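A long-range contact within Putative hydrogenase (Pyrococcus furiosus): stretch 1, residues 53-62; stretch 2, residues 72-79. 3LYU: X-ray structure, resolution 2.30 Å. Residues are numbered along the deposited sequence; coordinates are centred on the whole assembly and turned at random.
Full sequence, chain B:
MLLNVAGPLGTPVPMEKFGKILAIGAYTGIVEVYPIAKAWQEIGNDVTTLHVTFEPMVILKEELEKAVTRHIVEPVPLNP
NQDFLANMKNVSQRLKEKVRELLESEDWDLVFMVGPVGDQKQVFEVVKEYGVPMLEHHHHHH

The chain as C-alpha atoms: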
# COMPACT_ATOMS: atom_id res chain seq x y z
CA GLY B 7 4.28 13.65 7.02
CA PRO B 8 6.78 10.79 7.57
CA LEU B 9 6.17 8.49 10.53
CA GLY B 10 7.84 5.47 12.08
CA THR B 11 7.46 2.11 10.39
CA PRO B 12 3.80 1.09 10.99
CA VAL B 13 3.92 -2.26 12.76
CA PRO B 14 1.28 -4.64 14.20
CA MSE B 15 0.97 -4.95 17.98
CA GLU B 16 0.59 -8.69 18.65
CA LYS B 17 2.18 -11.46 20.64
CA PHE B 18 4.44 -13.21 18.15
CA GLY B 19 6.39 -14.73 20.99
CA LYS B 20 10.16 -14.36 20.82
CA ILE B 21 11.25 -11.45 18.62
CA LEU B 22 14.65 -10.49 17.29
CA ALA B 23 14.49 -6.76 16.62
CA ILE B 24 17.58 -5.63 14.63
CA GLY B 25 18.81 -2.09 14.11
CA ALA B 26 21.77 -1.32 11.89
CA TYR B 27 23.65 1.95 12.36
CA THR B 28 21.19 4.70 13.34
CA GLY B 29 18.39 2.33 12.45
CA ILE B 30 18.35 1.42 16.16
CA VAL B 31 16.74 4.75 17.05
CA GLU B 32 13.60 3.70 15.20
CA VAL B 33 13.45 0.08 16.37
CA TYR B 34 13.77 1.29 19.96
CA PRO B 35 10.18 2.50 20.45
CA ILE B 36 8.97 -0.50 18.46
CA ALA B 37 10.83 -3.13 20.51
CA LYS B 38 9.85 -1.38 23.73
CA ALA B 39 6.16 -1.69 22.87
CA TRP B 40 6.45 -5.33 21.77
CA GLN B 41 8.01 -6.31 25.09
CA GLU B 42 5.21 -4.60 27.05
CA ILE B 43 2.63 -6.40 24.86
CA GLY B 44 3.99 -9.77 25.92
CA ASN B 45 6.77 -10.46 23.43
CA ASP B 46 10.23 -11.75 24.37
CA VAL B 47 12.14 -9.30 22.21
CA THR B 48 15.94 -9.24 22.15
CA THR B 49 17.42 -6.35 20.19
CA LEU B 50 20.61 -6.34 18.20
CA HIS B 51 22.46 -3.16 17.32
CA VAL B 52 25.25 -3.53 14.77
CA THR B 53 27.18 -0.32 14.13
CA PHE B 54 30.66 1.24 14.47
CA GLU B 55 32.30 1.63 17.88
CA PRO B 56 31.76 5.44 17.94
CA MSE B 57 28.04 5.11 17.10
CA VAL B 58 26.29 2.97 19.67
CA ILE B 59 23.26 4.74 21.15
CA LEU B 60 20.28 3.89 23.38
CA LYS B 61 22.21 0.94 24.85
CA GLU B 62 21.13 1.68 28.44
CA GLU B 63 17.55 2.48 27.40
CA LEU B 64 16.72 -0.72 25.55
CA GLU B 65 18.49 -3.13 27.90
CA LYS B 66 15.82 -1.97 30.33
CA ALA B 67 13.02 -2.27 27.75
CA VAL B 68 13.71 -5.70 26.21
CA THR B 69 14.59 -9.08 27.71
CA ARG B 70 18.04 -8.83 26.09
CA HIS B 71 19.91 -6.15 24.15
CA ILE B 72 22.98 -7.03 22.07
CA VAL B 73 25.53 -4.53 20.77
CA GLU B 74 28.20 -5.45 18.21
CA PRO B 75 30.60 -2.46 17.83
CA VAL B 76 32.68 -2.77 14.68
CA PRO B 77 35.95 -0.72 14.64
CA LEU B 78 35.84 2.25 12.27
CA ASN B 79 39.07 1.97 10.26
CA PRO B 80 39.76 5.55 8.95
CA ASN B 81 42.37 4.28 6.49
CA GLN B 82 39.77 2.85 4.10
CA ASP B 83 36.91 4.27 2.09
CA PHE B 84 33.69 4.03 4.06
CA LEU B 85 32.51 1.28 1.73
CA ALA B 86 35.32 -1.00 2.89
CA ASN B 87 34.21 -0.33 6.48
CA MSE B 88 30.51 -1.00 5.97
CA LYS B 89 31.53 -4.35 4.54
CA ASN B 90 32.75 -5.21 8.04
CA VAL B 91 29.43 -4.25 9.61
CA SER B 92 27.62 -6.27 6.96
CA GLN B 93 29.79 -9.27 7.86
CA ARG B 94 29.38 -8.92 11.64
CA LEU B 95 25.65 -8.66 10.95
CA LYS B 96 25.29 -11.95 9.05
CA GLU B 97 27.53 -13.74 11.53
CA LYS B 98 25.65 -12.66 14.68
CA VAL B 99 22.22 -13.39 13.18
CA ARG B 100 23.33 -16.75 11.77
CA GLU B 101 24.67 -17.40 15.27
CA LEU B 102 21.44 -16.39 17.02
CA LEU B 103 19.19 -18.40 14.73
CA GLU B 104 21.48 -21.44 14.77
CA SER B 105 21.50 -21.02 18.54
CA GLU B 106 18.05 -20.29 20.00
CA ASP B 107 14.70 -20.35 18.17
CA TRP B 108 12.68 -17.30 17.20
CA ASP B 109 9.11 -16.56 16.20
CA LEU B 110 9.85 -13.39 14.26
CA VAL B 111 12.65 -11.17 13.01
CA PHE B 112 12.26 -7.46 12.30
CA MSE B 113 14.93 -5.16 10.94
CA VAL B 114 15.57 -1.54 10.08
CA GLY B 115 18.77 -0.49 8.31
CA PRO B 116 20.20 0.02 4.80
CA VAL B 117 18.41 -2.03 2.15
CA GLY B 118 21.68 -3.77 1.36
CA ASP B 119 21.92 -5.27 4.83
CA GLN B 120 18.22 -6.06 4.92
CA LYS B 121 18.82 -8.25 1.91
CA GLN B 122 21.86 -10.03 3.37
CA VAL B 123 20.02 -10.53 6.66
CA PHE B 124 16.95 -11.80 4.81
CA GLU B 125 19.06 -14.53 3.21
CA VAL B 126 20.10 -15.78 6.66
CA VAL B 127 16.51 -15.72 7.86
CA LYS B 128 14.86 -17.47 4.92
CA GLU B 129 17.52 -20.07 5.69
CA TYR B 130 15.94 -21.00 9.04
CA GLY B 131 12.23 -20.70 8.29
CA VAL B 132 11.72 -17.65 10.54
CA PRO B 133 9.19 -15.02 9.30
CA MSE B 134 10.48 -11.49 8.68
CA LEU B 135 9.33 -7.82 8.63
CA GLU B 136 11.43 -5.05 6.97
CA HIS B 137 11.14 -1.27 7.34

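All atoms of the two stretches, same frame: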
# COMPACT_ATOMS: atom_id res chain seq x y z
N THR B 53 26.73 -1.62 14.63
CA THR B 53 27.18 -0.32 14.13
C THR B 53 28.67 -0.17 14.46
O THR B 53 29.28 -1.11 14.94
CB THR B 53 26.37 0.83 14.79
OG1 THR B 53 26.63 2.05 14.09
CG2 THR B 53 26.74 0.99 16.26
N PHE B 54 29.25 1.00 14.18
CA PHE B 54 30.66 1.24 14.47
C PHE B 54 30.86 1.65 15.92
O PHE B 54 29.97 2.23 16.53
CB PHE B 54 31.22 2.32 13.53
CG PHE B 54 31.31 1.88 12.10
CD1 PHE B 54 32.07 0.77 11.75
CD2 PHE B 54 30.64 2.57 11.10
CE1 PHE B 54 32.17 0.35 10.43
CE2 PHE B 54 30.72 2.17 9.77
CZ PHE B 54 31.49 1.05 9.43
N GLU B 55 32.02 1.32 16.48
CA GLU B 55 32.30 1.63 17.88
C GLU B 55 31.85 3.02 18.35
O GLU B 55 31.24 3.15 19.42
CB GLU B 55 33.79 1.46 18.16
CG GLU B 55 34.27 0.03 18.09
CD GLU B 55 35.74 -0.12 18.43
OE1 GLU B 55 36.25 -1.27 18.38
OE2 GLU B 55 36.39 0.90 18.76
N PRO B 56 32.15 4.07 17.57
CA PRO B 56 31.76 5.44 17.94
C PRO B 56 30.31 5.82 17.62
O PRO B 56 30.00 7.01 17.55
CB PRO B 56 32.74 6.29 17.14
CG PRO B 56 32.86 5.50 15.86
CD PRO B 56 33.02 4.08 16.38
N MSE B 57 29.43 4.83 17.45
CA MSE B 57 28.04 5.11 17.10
C MSE B 57 26.96 4.39 17.87
O MSE B 57 25.78 4.49 17.51
CB MSE B 57 27.83 4.84 15.63
CG MSE B 57 28.60 5.75 14.71
SE MSE B 57 28.22 5.27 12.91
CE MSE B 57 26.27 5.40 12.96
N VAL B 58 27.32 3.65 18.91
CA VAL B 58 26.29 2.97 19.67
C VAL B 58 25.48 4.02 20.43
O VAL B 58 26.03 5.01 20.93
CB VAL B 58 26.90 1.87 20.62
CG1 VAL B 58 28.32 2.21 20.99
CG2 VAL B 58 26.05 1.70 21.87
N ILE B 59 24.17 3.82 20.48
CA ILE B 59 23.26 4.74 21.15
C ILE B 59 22.09 3.95 21.73
O ILE B 59 21.82 2.84 21.29
CB ILE B 59 22.73 5.80 20.14
CG1 ILE B 59 22.02 6.93 20.89
CG2 ILE B 59 21.80 5.15 19.13
CD1 ILE B 59 22.93 7.73 21.83
N LEU B 60 21.43 4.52 22.72
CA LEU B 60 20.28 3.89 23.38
C LEU B 60 20.55 2.58 24.09
O LEU B 60 19.61 1.93 24.54
CB LEU B 60 19.15 3.66 22.37
CG LEU B 60 18.07 4.73 22.23
CD1 LEU B 60 18.67 6.14 22.26
CD2 LEU B 60 17.34 4.48 20.91
N LYS B 61 21.83 2.19 24.19
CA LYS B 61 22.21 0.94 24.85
C LYS B 61 21.54 0.72 26.21
O LYS B 61 20.92 -0.32 26.45
CB LYS B 61 23.73 0.87 25.01
CG LYS B 61 24.21 -0.38 25.73
CD LYS B 61 25.73 -0.45 25.76
CE LYS B 61 26.20 -1.73 26.43
NZ LYS B 61 25.72 -1.79 27.84
N GLU B 62 21.69 1.70 27.09
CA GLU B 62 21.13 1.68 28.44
C GLU B 62 19.60 1.54 28.40
O GLU B 62 19.00 0.70 29.08
CB GLU B 62 21.50 2.98 29.14
CG GLU B 62 21.61 2.92 30.65
CD GLU B 62 22.94 2.37 31.10
OE1 GLU B 62 23.31 2.61 32.27
OE2 GLU B 62 23.62 1.71 30.27
N ILE B 72 21.62 -6.72 22.53
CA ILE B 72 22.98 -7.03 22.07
C ILE B 72 23.59 -5.91 21.24
O ILE B 72 22.94 -5.36 20.35
CB ILE B 72 23.01 -8.32 21.20
CG1 ILE B 72 22.33 -9.48 21.93
CG2 ILE B 72 24.45 -8.66 20.82
CD1 ILE B 72 22.85 -9.72 23.34
N VAL B 73 24.85 -5.57 21.52
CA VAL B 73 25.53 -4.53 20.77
C VAL B 73 26.82 -5.12 20.19
O VAL B 73 27.61 -5.72 20.92
CB VAL B 73 25.89 -3.29 21.66
CG1 VAL B 73 26.46 -2.16 20.79
CG2 VAL B 73 24.66 -2.79 22.40
N GLU B 74 27.01 -4.96 18.89
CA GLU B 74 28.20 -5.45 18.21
C GLU B 74 28.92 -4.27 17.58
O GLU B 74 28.65 -3.92 16.43
CB GLU B 74 27.81 -6.45 17.11
CG GLU B 74 27.33 -7.78 17.64
CD GLU B 74 28.39 -8.48 18.47
OE1 GLU B 74 29.56 -8.55 18.01
OE2 GLU B 74 28.06 -8.98 19.57
N PRO B 75 29.85 -3.62 18.32
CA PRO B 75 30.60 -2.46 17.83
C PRO B 75 31.76 -2.85 16.92
O PRO B 75 32.74 -3.46 17.35
CB PRO B 75 31.08 -1.79 19.11
CG PRO B 75 31.39 -2.96 19.97
CD PRO B 75 30.21 -3.91 19.73
N VAL B 76 31.65 -2.48 15.65
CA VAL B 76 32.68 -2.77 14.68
C VAL B 76 33.61 -1.55 14.64
O VAL B 76 33.16 -0.41 14.60
CB VAL B 76 32.05 -3.04 13.29
CG1 VAL B 76 33.10 -3.51 12.32
CG2 VAL B 76 30.94 -4.07 13.42
N PRO B 77 34.94 -1.79 14.67
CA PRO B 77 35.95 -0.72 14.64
C PRO B 77 35.96 0.07 13.33
O PRO B 77 36.07 -0.50 12.24
CB PRO B 77 37.25 -1.49 14.86
CG PRO B 77 36.96 -2.80 14.19
CD PRO B 77 35.58 -3.12 14.69
N LEU B 78 35.86 1.39 13.45
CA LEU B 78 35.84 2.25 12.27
C LEU B 78 37.24 2.56 11.78
O LEU B 78 37.87 3.50 12.26
CB LEU B 78 35.10 3.57 12.58
CG LEU B 78 34.45 4.34 11.42
CD1 LEU B 78 33.83 5.61 11.97
CD2 LEU B 78 35.46 4.67 10.34
N ASN B 79 37.74 1.77 10.83
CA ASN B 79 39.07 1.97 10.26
C ASN B 79 39.06 3.19 9.31
O ASN B 79 38.51 3.14 8.21
CB ASN B 79 39.50 0.73 9.49
CG ASN B 79 40.94 0.82 9.00
OD1 ASN B 79 41.40 -0.02 8.21
ND2 ASN B 79 41.66 1.84 9.47

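The two stretches meet as a short parallel beta pairing, held by three backbone hydrogen bonds and flanked by small apolar contacts, one of which sets Leu 78 over the ring of Phe 54. Together they bury 546 Å², counting both sides.

The parallel pairing is marked by two bridges. Thr 53 pairs with Pro 75 at a CA-CA distance of 5.5 Å, and Phe 54 pairs with Val 76 at 4.5 Å. The hydrogen bonds follow the parallel pattern, in which one residue bonds to two partners that flank the residue opposite it. Val 76 N donates to Thr 53 O at 2.8 Å with a nearly linear angle of 176°, and Glu 55 N donates to Val 76 O, also at 2.8 Å, with an angle of 149°. Val 76 thus uses both its amide and its carbonyl to grip the residues before and after Phe 54. A third bond, from Thr 53 N to Glu 74 O, is weak: the angle of 158° is favourable, but the separation is 3.5 Å.

Pro 75 has no amide hydrogen to offer, yet its position in the strand costs the ladder nothing here, because the donors and acceptors used belong to its neighbours. Its CA lies 3.5 Å from Thr 53 O, with an angle of 146° at the hydrogen, which fits a CA-H...O contact. Phe 54 CA approaches Val 76 O more closely, at 3.0 Å and 137°, so this carbonyl receives both that contact and the Glu 55 amide. Just beyond the bridges the first stretch turns back on itself, with Met 57 N bonded to Phe 54 O at 2.8 Å.

Side chains extend the contact beyond the ladder. Thr 53 and Pro 75 direct their side chains to the same face of the sheet, whereas those of Phe 54 and Val 76 diverge, although Phe 54 CD1 still comes within 4.1 Å of Val 76 CB. The CA-to-CB bond of Leu 78 points toward the first stretch, and its CG sits 4.2 Å from the centroid of the Phe 54 ring, 18° off the ring normal. That places a C-H group over the pi face, the geometry of a CH-pi interaction. From the same side chain, Leu 78 CD1 reaches Pro 56 CG at 4.0 Å, so the leucine spans the aromatic ring and the proline.

Beyond its backbone bond, Glu 55 also makes side-chain contacts: its CG packs 3.8 Å from Pro 75 CB. The chain is extended at chi2, near 180°, which carries OE1 to within 3.7 Å of Pro 77 CB, a van der Waals approach.

A separate apolar patch forms around Val 73, whose CA-to-CB bond points toward the first stretch. Its CG1 meets Val 58 CG2 at 4.0 Å, while its CG2 lies 4.1 Å from Lys 61 CG. The lysine lends methylene surface here, and its NZ is hydrogen-bonded elsewhere in the structure.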